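Long-range contact in NEDD8-conjugating enzyme UBC12 (Saccharomyces cerevisiae, PDB 3O2U), which accepts the ubiquitin-like protein NEDD8/Rub1 from its E1 enzyme as a thioester and catalyses its attachment to other proteins, chiefly the cullin Cdc53: residues L43-P55 with S63-G75. Sequence-based numbering, arbitrary orientation.
Sequences LPPTVTLNVITSP and SPKLEVIVRPDEG
T48 and N50 pair with I69 and E67 as the two hydrogen-bonded rungs of an antiparallel hairpin between strands 47-51 and 65-70. Each rung carries two nearly straight backbone bonds, such as I69 N to T48 O at 2.9 Å, and R71 N to T46 O extends the pattern beyond the strand. Near the connecting loop the register slips by one residue: I52 N and T53 N both donate to K65 O, the I52 bond the more bent of the two (144° at the hydrogen). This classic beta bulge lets T53 resume the pairing, its carbonyl O accepting from K65 N at 2.8 Å.

On the face bearing T48, N50, E67 and I69, a water joins T48 OG1 to I69 O. I69 CG1 lies anti to its carbonyl carbon (chi1 -58°), and with chi2 extended CD1 comes within 3.9 Å of T48 OG1 and 4.0 Å of N50 OD1. Replacing I69 by an alanine would probably uncover this side of the T48 and N50 side chains and leave the N50 amide freer to turn. N50 and E67 run side by side, amide and carboxylate planes 49° apart; N50 OD1 and E67 OE1, both acceptors, sit 3.1 Å apart without bonding, while E67 OE2 accepts from N83.

The other face is apolar. V47 CG1 meets V68 CG1 at 3.9 Å, and V51 CG1 lies near L66 CD2; beyond the bulge, the P64 ring packs on P55.

The hairpin forms the first two strands of the four-stranded meander of the UBC fold. Strand 65-70 pairs along its other edge with strand 82-87, where K65 NZ forms a salt bridge with D87; helix 131-143 packs on V47, L49, L66 and V70, and helix 29-39 on P55 and P64.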
ATOM      1  N   LEU A  43      13.499  -1.927  -7.131  1.00 27.34           N
ATOM      2  CA  LEU A  43      12.220  -2.197  -7.792  1.00 27.08           C
ATOM      3  C   LEU A  43      12.394  -2.829  -9.168  1.00 28.28           C
ATOM      4  O   LEU A  43      13.292  -2.444  -9.914  1.00 28.75           O
ATOM      5  CB  LEU A  43      11.425  -0.898  -7.947  1.00 26.70           C
ATOM      6  CG  LEU A  43      11.004  -0.090  -6.712  1.00 27.55           C
ATOM      7  CD1 LEU A  43      10.522   1.300  -7.117  1.00 27.03           C
ATOM      8  CD2 LEU A  43       9.926  -0.817  -5.941  1.00 26.73           C
ATOM      9  N   PRO A  44      11.522  -3.791  -9.519  1.00 29.25           N
ATOM     10  CA  PRO A  44      11.523  -4.263 -10.906  1.00 24.24           C
ATOM     11  C   PRO A  44      10.854  -3.227 -11.804  1.00 28.67           C
ATOM     12  O   PRO A  44      10.150  -2.336 -11.303  1.00 21.39           O
ATOM     13  CB  PRO A  44      10.687  -5.548 -10.854  1.00 29.39           C
ATOM     14  CG  PRO A  44       9.841  -5.431  -9.638  1.00 22.65           C
ATOM     15  CD  PRO A  44      10.539  -4.501  -8.676  1.00 22.37           C
ATOM     16  N   PRO A  45      11.072  -3.331 -13.124  1.00 28.27           N
ATOM     17  CA  PRO A  45      10.553  -2.336 -14.072  1.00 27.59           C
ATOM     18  C   PRO A  45       9.025  -2.290 -14.068  1.00 21.44           C
ATOM     19  O   PRO A  45       8.439  -1.323 -14.544  1.00 26.30           O
ATOM     20  CB  PRO A  45      11.082  -2.831 -15.431  1.00 30.34           C
ATOM     21  CG  PRO A  45      12.265  -3.677 -15.091  1.00 33.38           C
ATOM     22  CD  PRO A  45      11.912  -4.342 -13.788  1.00 29.28           C
ATOM     23  N   THR A  46       8.396  -3.311 -13.501  1.00 21.40           N
ATOM     24  CA  THR A  46       6.943  -3.368 -13.422  1.00 20.86           C
ATOM     25  C   THR A  46       6.371  -2.550 -12.262  1.00 24.66           C
ATOM     26  O   THR A  46       5.154  -2.467 -12.097  1.00 21.21           O
ATOM     27  CB  THR A  46       6.480  -4.807 -13.249  1.00 22.38           C
ATOM     28  OG1 THR A  46       7.312  -5.424 -12.261  1.00 23.11           O
ATOM     29  CG2 THR A  46       6.611  -5.572 -14.573  1.00 26.07           C
ATOM     30  N   VAL A  47       7.243  -1.958 -11.457  1.00 21.06           N
ATOM     31  CA  VAL A  47       6.781  -1.143 -10.341  1.00 18.56           C
ATOM     32  C   VAL A  47       7.438   0.220 -10.315  1.00 20.46           C
ATOM     33  O   VAL A  47       8.666   0.334 -10.322  1.00 23.59           O
ATOM     34  CB  VAL A  47       7.027  -1.806  -8.981  1.00 19.37           C
ATOM     35  CG1 VAL A  47       6.530  -0.872  -7.841  1.00 20.54           C
ATOM     36  CG2 VAL A  47       6.317  -3.159  -8.906  1.00 20.71           C
ATOM     37  N   THR A  48       6.618   1.258 -10.269  1.00 19.46           N
ATOM     38  CA  THR A  48       7.148   2.600 -10.104  1.00 20.05           C
ATOM     39  C   THR A  48       6.580   3.216  -8.821  1.00 21.49           C
ATOM     40  O   THR A  48       5.522   2.802  -8.336  1.00 22.96           O
ATOM     41  CB  THR A  48       6.843   3.453 -11.326  1.00 26.37           C
ATOM     42  OG1 THR A  48       5.430   3.614 -11.462  1.00 32.87           O
ATOM     43  CG2 THR A  48       7.371   2.766 -12.576  1.00 27.80           C
ATOM     44  N   LEU A  49       7.289   4.184  -8.259  1.00 20.47           N
ATOM     45  CA  LEU A  49       6.941   4.713  -6.949  1.00 20.64           C
ATOM     46  C   LEU A  49       7.100   6.226  -6.962  1.00 25.26           C
ATOM     47  O   LEU A  49       8.085   6.739  -7.481  1.00 24.40           O
ATOM     48  CB  LEU A  49       7.831   4.089  -5.875  1.00 21.00           C
ATOM     49  CG  LEU A  49       7.517   4.468  -4.430  1.00 26.07           C
ATOM     50  CD1 LEU A  49       8.085   3.470  -3.463  1.00 24.71           C
ATOM     51  CD2 LEU A  49       8.060   5.861  -4.110  1.00 25.87           C
ATOM     52  N   ASN A  50       6.116   6.924  -6.401  1.00 20.18           N
ATOM     53  CA  ASN A  50       6.147   8.376  -6.272  1.00 22.49           C
ATOM     54  C   ASN A  50       6.042   8.730  -4.807  1.00 20.53           C
ATOM     55  O   ASN A  50       5.138   8.250  -4.111  1.00 19.77           O
ATOM     56  CB  ASN A  50       4.973   9.011  -7.018  1.00 20.69           C
ATOM     57  CG  ASN A  50       5.049   8.783  -8.517  1.00 26.28           C
ATOM     58  OD1 ASN A  50       4.079   8.355  -9.150  1.00 32.01           O
ATOM     59  ND2 ASN A  50       6.214   9.045  -9.089  1.00 22.51           N
ATOM     60  N   VAL A  51       6.961   9.555  -4.328  1.00 19.10           N
ATOM     61  CA  VAL A  51       6.851  10.049  -2.970  1.00 18.63           C
ATOM     62  C   VAL A  51       5.854  11.185  -3.025  1.00 20.55           C
ATOM     63  O   VAL A  51       6.096  12.169  -3.711  1.00 24.71           O
ATOM     64  CB  VAL A  51       8.182  10.605  -2.443  1.00 21.78           C
ATOM     65  CG1 VAL A  51       7.992  11.126  -1.026  1.00 24.69           C
ATOM     66  CG2 VAL A  51       9.278   9.540  -2.489  1.00 24.27           C
ATOM     67  N   ILE A  52       4.743  11.060  -2.310  1.00 17.75           N
ATOM     68  CA  ILE A  52       3.726  12.112  -2.315  1.00 20.03           C
ATOM     69  C   ILE A  52       4.025  13.091  -1.180  1.00 24.99           C
ATOM     70  O   ILE A  52       4.165  14.305  -1.404  1.00 24.28           O
ATOM     71  CB  ILE A  52       2.293  11.548  -2.145  1.00 20.58           C
ATOM     72  CG1 ILE A  52       1.945  10.568  -3.266  1.00 19.89           C
ATOM     73  CG2 ILE A  52       1.260  12.680  -2.132  1.00 23.90           C
ATOM     74  CD1 ILE A  52       2.091  11.153  -4.662  1.00 21.71           C
ATOM     75  N   THR A  53       4.098  12.557   0.038  1.00 22.03           N
ATOM     76  CA  THR A  53       4.573  13.313   1.195  1.00 20.94           C
ATOM     77  C   THR A  53       5.809  12.608   1.752  1.00 23.72           C
ATOM     78  O   THR A  53       5.760  11.416   2.063  1.00 24.70           O
ATOM     79  CB  THR A  53       3.517  13.403   2.290  1.00 25.64           C
ATOM     80  OG1 THR A  53       2.425  14.210   1.831  1.00 34.74           O
ATOM     81  CG2 THR A  53       4.125  14.026   3.552  1.00 33.87           C
ATOM     82  N   SER A  54       6.914  13.340   1.860  1.00 22.20           N
ATOM     83  CA  SER A  54       8.211  12.749   2.212  1.00 25.04           C
ATOM     84  C   SER A  54       8.412  12.549   3.719  1.00 24.44           C
ATOM     85  O   SER A  54       7.954  13.363   4.519  1.00 21.87           O
ATOM     86  CB  SER A  54       9.341  13.642   1.689  1.00 29.50           C
ATOM     87  OG  SER A  54      10.599  13.285   2.251  1.00 24.79           O
ATOM     88  N   PRO A  55       9.122  11.471   4.112  1.00 21.58           N
ATOM     89  CA  PRO A  55       9.509  11.317   5.523  1.00 22.88           C
ATOM     90  C   PRO A  55      10.484  12.422   5.964  1.00 23.99           C
ATOM     91  O   PRO A  55      10.808  12.542   7.145  1.00 23.01           O
ATOM     92  CB  PRO A  55      10.213   9.951   5.547  1.00 20.54           C
ATOM     93  CG  PRO A  55      10.620   9.698   4.110  1.00 18.24           C
ATOM     94  CD  PRO A  55       9.515  10.307   3.298  1.00 22.57           C
ATOM     95  N   SER A  63       1.703  13.000   7.613  1.00 33.38           N
ATOM     96  CA  SER A  63       2.185  11.628   7.534  1.00 30.58           C
ATOM     97  C   SER A  63       2.847  11.371   6.177  1.00 23.08           C
ATOM     98  O   SER A  63       2.363  11.843   5.154  1.00 22.01           O
ATOM     99  CB  SER A  63       1.031  10.659   7.776  1.00 33.43           C
ATOM    100  OG  SER A  63      -0.065  10.974   6.926  1.00 40.28           O
ATOM    101  N   PRO A  64       3.992  10.667   6.173  1.00 24.59           N
ATOM    102  CA  PRO A  64       4.601  10.337   4.883  1.00 19.20           C
ATOM    103  C   PRO A  64       3.611   9.522   4.062  1.00 17.61           C
ATOM    104  O   PRO A  64       2.829   8.737   4.616  1.00 18.43           O
ATOM    105  CB  PRO A  64       5.814   9.485   5.275  1.00 20.95           C
ATOM    106  CG  PRO A  64       6.131   9.912   6.704  1.00 18.72           C
ATOM    107  CD  PRO A  64       4.782  10.156   7.310  1.00 20.10           C
ATOM    108  N   LYS A  65       3.646   9.699   2.752  1.00 16.40           N
ATOM    109  CA  LYS A  65       2.708   8.997   1.884  1.00 17.52           C
ATOM    110  C   LYS A  65       3.366   8.714   0.539  1.00 19.20           C
ATOM    111  O   LYS A  65       4.048   9.582  -0.029  1.00 16.69           O
ATOM    112  CB  LYS A  65       1.427   9.815   1.713  1.00 24.44           C
ATOM    113  CG  LYS A  65       0.361   9.139   0.865  1.00 28.55           C
ATOM    114  CD  LYS A  65      -0.754  10.126   0.532  1.00 34.24           C
ATOM    115  CE  LYS A  65      -1.472  10.569   1.799  1.00 31.57           C
ATOM    116  NZ  LYS A  65      -2.680   9.729   1.979  1.00 30.82           N
ATOM    117  N   LEU A  66       3.208   7.482   0.063  1.00 16.93           N
ATOM    118  CA  LEU A  66       3.807   7.062  -1.206  1.00 20.35           C
ATOM    119  C   LEU A  66       2.697   6.573  -2.116  1.00 18.11           C
ATOM    120  O   LEU A  66       1.688   6.050  -1.639  1.00 18.08           O
ATOM    121  CB  LEU A  66       4.795   5.905  -0.991  1.00 15.44           C
ATOM    122  CG  LEU A  66       5.783   6.023   0.172  1.00 19.10           C
ATOM    123  CD1 LEU A  66       6.579   4.722   0.338  1.00 18.15           C
ATOM    124  CD2 LEU A  66       6.721   7.210  -0.014  1.00 21.32           C
ATOM    125  N   GLU A  67       2.894   6.736  -3.418  1.00 14.59           N
ATOM    126  CA  GLU A  67       2.024   6.102  -4.401  1.00 16.14           C
ATOM    127  C   GLU A  67       2.816   4.991  -5.074  1.00 15.59           C
ATOM    128  O   GLU A  67       3.912   5.225  -5.578  1.00 16.15           O
ATOM    129  CB  GLU A  67       1.569   7.091  -5.470  1.00 15.98           C
ATOM    130  CG  GLU A  67       0.643   6.448  -6.511  1.00 17.07           C
ATOM    131  CD  GLU A  67       0.369   7.347  -7.693  1.00 21.02           C
ATOM    132  OE1 GLU A  67       1.220   8.213  -8.000  1.00 24.73           O
ATOM    133  OE2 GLU A  67      -0.697   7.176  -8.324  1.00 24.05           O
ATOM    134  N   VAL A  68       2.266   3.785  -5.082  1.00 17.77           N
ATOM    135  CA  VAL A  68       2.951   2.657  -5.710  1.00 16.70           C
ATOM    136  C   VAL A  68       2.127   2.216  -6.904  1.00 17.68           C
ATOM    137  O   VAL A  68       0.954   1.929  -6.754  1.00 17.39           O
ATOM    138  CB  VAL A  68       3.099   1.462  -4.743  1.00 16.13           C
ATOM    139  CG1 VAL A  68       3.614   0.233  -5.494  1.00 18.39           C
ATOM    140  CG2 VAL A  68       4.046   1.813  -3.616  1.00 16.44           C
ATOM    141  N   ILE A  69       2.750   2.158  -8.079  1.00 18.03           N
ATOM    142  CA  ILE A  69       2.047   1.798  -9.312  1.00 15.86           C
ATOM    143  C   ILE A  69       2.541   0.454  -9.863  1.00 17.22           C
ATOM    144  O   ILE A  69       3.681   0.335 -10.311  1.00 19.82           O
ATOM    145  CB  ILE A  69       2.226   2.871 -10.390  1.00 18.63           C
ATOM    146  CG1 ILE A  69       1.707   4.224  -9.880  1.00 17.80           C
ATOM    147  CG2 ILE A  69       1.493   2.451 -11.671  1.00 20.46           C
ATOM    148  CD1 ILE A  69       1.987   5.393 -10.810  1.00 23.01           C
ATOM    149  N   VAL A  70       1.674  -0.554  -9.820  1.00 17.49           N
ATOM    150  CA  VAL A  70       2.011  -1.885 -10.310  1.00 16.21           C
ATOM    151  C   VAL A  70       1.479  -2.069 -11.736  1.00 19.40           C
ATOM    152  O   VAL A  70       0.280  -1.923 -11.977  1.00 17.26           O
ATOM    153  CB  VAL A  70       1.453  -2.964  -9.350  1.00 20.80           C
ATOM    154  CG1 VAL A  70       1.841  -4.357  -9.806  1.00 19.61           C
ATOM    155  CG2 VAL A  70       2.002  -2.714  -7.929  1.00 18.96           C
ATOM    156  N   ARG A  71       2.390  -2.359 -12.666  1.00 15.84           N
ATOM    157  CA  ARG A  71       2.050  -2.624 -14.070  1.00 21.33           C
ATOM    158  C   ARG A  71       2.687  -3.955 -14.497  1.00 15.60           C
ATOM    159  O   ARG A  71       3.793  -3.975 -15.028  1.00 18.18           O
ATOM    160  CB  ARG A  71       2.555  -1.487 -14.965  1.00 19.62           C
ATOM    161  CG  ARG A  71       2.073  -1.561 -16.425  1.00 23.65           C
ATOM    162  CD  ARG A  71       2.427  -0.279 -17.159  1.00 23.04           C
ATOM    163  NE  ARG A  71       1.993  -0.265 -18.562  1.00 24.61           N
ATOM    164  CZ  ARG A  71       2.745  -0.698 -19.575  1.00 32.00           C
ATOM    165  NH1 ARG A  71       3.952  -1.206 -19.342  1.00 22.18           N
ATOM    166  NH2 ARG A  71       2.290  -0.636 -20.821  1.00 27.10           N
ATOM    167  N   PRO A  72       2.004  -5.065 -14.222  1.00 17.05           N
ATOM    168  CA  PRO A  72       2.547  -6.407 -14.466  1.00 23.56           C
ATOM    169  C   PRO A  72       2.805  -6.600 -15.952  1.00 24.54           C
ATOM    170  O   PRO A  72       2.056  -6.054 -16.759  1.00 22.23           O
ATOM    171  CB  PRO A  72       1.404  -7.326 -14.030  1.00 24.27           C
ATOM    172  CG  PRO A  72       0.610  -6.522 -13.083  1.00 22.53           C
ATOM    173  CD  PRO A  72       0.675  -5.116 -13.586  1.00 18.48           C
ATOM    174  N   ASP A  73       3.828  -7.358 -16.319  1.00 23.75           N
ATOM    175  CA  ASP A  73       4.048  -7.619 -17.738  1.00 23.51           C
ATOM    176  C   ASP A  73       3.733  -9.065 -18.107  1.00 28.85           C
ATOM    177  O   ASP A  73       4.067  -9.521 -19.204  1.00 29.13           O
ATOM    178  CB  ASP A  73       5.464  -7.235 -18.156  1.00 27.44           C
ATOM    179  CG  ASP A  73       6.533  -8.031 -17.425  1.00 33.55           C
ATOM    180  OD1 ASP A  73       6.181  -8.855 -16.554  1.00 34.97           O
ATOM    181  OD2 ASP A  73       7.727  -7.828 -17.727  1.00 33.19           O
ATOM    182  N   GLU A  74       3.082  -9.770 -17.184  1.00 28.06           N
ATOM    183  CA  GLU A  74       2.621 -11.135 -17.401  1.00 26.72           C
ATOM    184  C   GLU A  74       1.387 -11.406 -16.530  1.00 27.65           C
ATOM    185  O   GLU A  74       1.055 -10.603 -15.653  1.00 23.78           O
ATOM    186  CB  GLU A  74       3.743 -12.141 -17.097  1.00 29.40           C
ATOM    187  CG  GLU A  74       4.252 -12.100 -15.657  1.00 33.48           C
ATOM    188  CD  GLU A  74       5.387 -13.097 -15.391  1.00 44.19           C
ATOM    189  OE1 GLU A  74       5.901 -13.715 -16.355  1.00 43.56           O
ATOM    190  OE2 GLU A  74       5.765 -13.263 -14.214  1.00 39.86           O
ATOM    191  N   GLY A  75       0.692 -12.516 -16.781  1.00 23.63           N
ATOM    192  CA  GLY A  75      -0.472 -12.875 -15.986  1.00 21.16           C
ATOM    193  C   GLY A  75      -1.795 -12.226 -16.395  1.00 25.34           C
ATOM    194  O   GLY A  75      -1.889 -11.519 -17.401  1.00 23.98           O
TER
HETATM  195  O   HOH W   1       4.445   1.110 -13.071  1.00 25.70           O